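Local atomic coordinates of BLUF domain-containing protein (Acinetobacter baumannii, PDB entry 6W6Z), a protein that binds a flavin mononucleotide in its BLUF domain and probably acts as a blue-light photoreceptor. Residues Thr105-Asn109 against Met110-Thr114. Sequence-based numbering, arbitrary orientation.
Sequences TFFLN and MGENT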
ATOM      1  N   THR A 105       2.434   3.121 -18.308  1.00 21.84           N
ATOM      2  CA  THR A 105       3.601   3.374 -19.205  1.00 18.30           C
ATOM      3  C   THR A 105       4.878   2.752 -18.616  1.00 19.79           C
ATOM      4  O   THR A 105       5.620   2.093 -19.340  1.00 19.81           O
ATOM      5  CB  THR A 105       3.737   4.855 -19.540  1.00 20.52           C
ATOM      6  OG1 THR A 105       2.536   5.183 -20.230  1.00 21.20           O
ATOM      7  CG2 THR A 105       4.961   5.132 -20.386  1.00 19.26           C
ATOM      8  N   PHE A 106       5.076   2.856 -17.304  1.00 20.71           N
ATOM      9  CA  PHE A 106       6.245   2.276 -16.615  1.00 20.31           C
ATOM     10  C   PHE A 106       6.311   0.761 -16.824  1.00 20.46           C
ATOM     11  O   PHE A 106       7.390   0.183 -17.193  1.00 19.29           O
ATOM     12  CB  PHE A 106       6.173   2.685 -15.152  1.00 21.98           C
ATOM     13  CG  PHE A 106       7.209   2.016 -14.304  1.00 25.09           C
ATOM     14  CD1 PHE A 106       8.549   2.310 -14.501  1.00 25.17           C
ATOM     15  CD2 PHE A 106       6.851   1.066 -13.371  1.00 26.85           C
ATOM     16  CE1 PHE A 106       9.512   1.708 -13.711  1.00 28.38           C
ATOM     17  CE2 PHE A 106       7.822   0.450 -12.598  1.00 29.09           C
ATOM     18  CZ  PHE A 106       9.140   0.799 -12.755  1.00 28.64           C
ATOM     19  N   PHE A 107       5.177   0.100 -16.607  1.00 21.00           N
ATOM     20  CA  PHE A 107       5.061  -1.371 -16.678  1.00 20.37           C
ATOM     21  C   PHE A 107       5.313  -1.808 -18.127  1.00 19.94           C
ATOM     22  O   PHE A 107       6.116  -2.741 -18.373  1.00 21.19           O
ATOM     23  CB  PHE A 107       3.696  -1.807 -16.133  1.00 19.76           C
ATOM     24  CG  PHE A 107       3.658  -2.078 -14.651  1.00 22.46           C
ATOM     25  CD1 PHE A 107       3.925  -3.345 -14.162  1.00 24.95           C
ATOM     26  CD2 PHE A 107       3.316  -1.095 -13.731  1.00 25.46           C
ATOM     27  CE1 PHE A 107       3.885  -3.626 -12.802  1.00 23.28           C
ATOM     28  CE2 PHE A 107       3.274  -1.381 -12.368  1.00 26.44           C
ATOM     29  CZ  PHE A 107       3.554  -2.643 -11.905  1.00 25.00           C
ATOM     30  N   LEU A 108       4.630  -1.168 -19.069  1.00 17.62           N
ATOM     31  CA  LEU A 108       4.691  -1.551 -20.497  1.00 18.10           C
ATOM     32  C   LEU A 108       6.104  -1.312 -21.043  1.00 18.54           C
ATOM     33  O   LEU A 108       6.564  -2.148 -21.870  1.00 17.97           O
ATOM     34  CB  LEU A 108       3.655  -0.762 -21.300  1.00 18.02           C
ATOM     35  CG  LEU A 108       2.205  -1.158 -21.068  1.00 18.56           C
ATOM     36  CD1 LEU A 108       1.284  -0.071 -21.624  1.00 17.72           C
ATOM     37  CD2 LEU A 108       1.871  -2.502 -21.688  1.00 20.24           C
ATOM     38  N   ASN A 109       6.772  -0.237 -20.604  1.00 17.62           N
ATOM     39  CA  ASN A 109       8.097   0.121 -21.158  1.00 19.48           C
ATOM     40  C   ASN A 109       9.128  -0.885 -20.704  1.00 20.68           C
ATOM     41  O   ASN A 109      10.115  -1.019 -21.439  1.00 22.04           O
ATOM     42  CB  ASN A 109       8.577   1.504 -20.726  1.00 21.18           C
ATOM     43  CG  ASN A 109       8.015   2.580 -21.617  1.00 22.16           C
ATOM     44  OD1 ASN A 109       7.520   2.288 -22.697  1.00 27.06           O
ATOM     45  ND2 ASN A 109       8.040   3.815 -21.150  1.00 21.35           N
ATOM     46  N   MET A 110       8.925  -1.539 -19.546  1.00 19.19           N
ATOM     47  CA  MET A 110       9.889  -2.576 -19.097  1.00 20.99           C
ATOM     48  C   MET A 110       9.404  -3.980 -19.447  1.00 21.93           C
ATOM     49  O   MET A 110      10.062  -4.942 -19.006  1.00 23.40           O
ATOM     50  CB  MET A 110      10.205  -2.453 -17.607  1.00 25.36           C
ATOM     51  CG  MET A 110       9.067  -2.751 -16.688  1.00 26.58           C
ATOM     52  SD  MET A 110       9.724  -2.797 -14.984  1.00 32.54           S
ATOM     53  CE  MET A 110       8.190  -3.038 -14.096  1.00 31.70           C
ATOM     54  N   GLY A 111       8.348  -4.096 -20.260  1.00 18.37           N
ATOM     55  CA  GLY A 111       7.968  -5.371 -20.903  1.00 20.34           C
ATOM     56  C   GLY A 111       6.918  -6.176 -20.150  1.00 22.69           C
ATOM     57  O   GLY A 111       6.689  -7.322 -20.533  1.00 22.76           O
ATOM     58  N   GLU A 112       6.261  -5.598 -19.147  1.00 22.36           N
ATOM     59  CA  GLU A 112       5.114  -6.256 -18.473  1.00 24.53           C
ATOM     60  C   GLU A 112       3.850  -5.927 -19.261  1.00 25.33           C
ATOM     61  O   GLU A 112       3.739  -4.817 -19.795  1.00 29.39           O
ATOM     62  CB  GLU A 112       5.032  -5.806 -17.021  1.00 26.88           C
ATOM     63  CG  GLU A 112       6.291  -6.085 -16.224  1.00 29.00           C
ATOM     64  CD  GLU A 112       6.819  -7.504 -16.269  1.00 30.76           C
ATOM     65  OE1 GLU A 112       8.006  -7.662 -16.042  1.00 39.02           O
ATOM     66  OE2 GLU A 112       6.047  -8.431 -16.500  1.00 31.38           O
ATOM     67  N   ASN A 113       2.923  -6.865 -19.335  1.00 28.65           N
ATOM     68  CA  ASN A 113       1.618  -6.626 -19.990  1.00 30.22           C
ATOM     69  C   ASN A 113       0.498  -6.690 -18.945  1.00 30.44           C
ATOM     70  O   ASN A 113      -0.648  -6.617 -19.368  1.00 33.47           O
ATOM     71  CB  ASN A 113       1.394  -7.616 -21.128  1.00 30.56           C
ATOM     72  CG  ASN A 113       1.212  -9.036 -20.650  1.00 34.80           C
ATOM     73  OD1 ASN A 113       1.615  -9.377 -19.543  1.00 35.66           O
ATOM     74  ND2 ASN A 113       0.568  -9.850 -21.474  1.00 37.04           N
ATOM     75  N   THR A 114       0.811  -6.793 -17.649  1.00 29.75           N
ATOM     76  CA  THR A 114      -0.152  -6.522 -16.551  1.00 27.04           C
ATOM     77  C   THR A 114       0.461  -5.502 -15.596  1.00 25.23           C
ATOM     78  O   THR A 114       1.630  -5.209 -15.695  1.00 24.79           O
ATOM     79  CB  THR A 114      -0.602  -7.803 -15.843  1.00 31.05           C
ATOM     80  OG1 THR A 114       0.514  -8.391 -15.162  1.00 34.80           O
ATOM     81  CG2 THR A 114      -1.209  -8.798 -16.810  1.00 32.31           C
TER
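Met110 holds CG between its backbone N and carbonyl carbon (chi1 67°) and runs extended from there, which carries its thioether back along the helix to Phe106, whose ring is set anti to its own backbone N (chi1 173°). The sulfur SD of Met110 lies 4.7 Å from the centroid of the Phe106 ring, 27° off the ring normal, in an oblique Met-aromatic contact. Beyond it the terminal methyl CE of Met110 rests against CE2 of Phe106 at 3.8 Å and comes more loosely toward CD1 of Phe107. The backbone beneath them forms a Schellman motif that ends helix 101-109 on the far side of the sheet from the flavin. Gly111, at positive phi, is its C-prime residue; it turns the chain back so that Glu112 N donates to Phe107 O at 3.0 Å, while Gly111 N donates to Leu108 O at 3.1 Å. Met110 N reaches Phe106 O at 3.3 Å, with a weak second bond to Phe107 O. CB of Glu112 meets the edge of the Phe107 ring in its plane, 3.9 Å from CD1, and the carboxylate of Glu112 is turned nearly perpendicular to that ring. Thr114 O approaches the same CD1 of Phe107 obliquely at 3.3 Å; buried here, this carbonyl oxygen has no hydrogen-bonding partner in the model. Leu108 CA makes a C-H...O contact with Glu112 O, which CD2 of Leu108 also touches. Leu119, from the loop leading to helix 125-134, packs against Glu112 and Thr114.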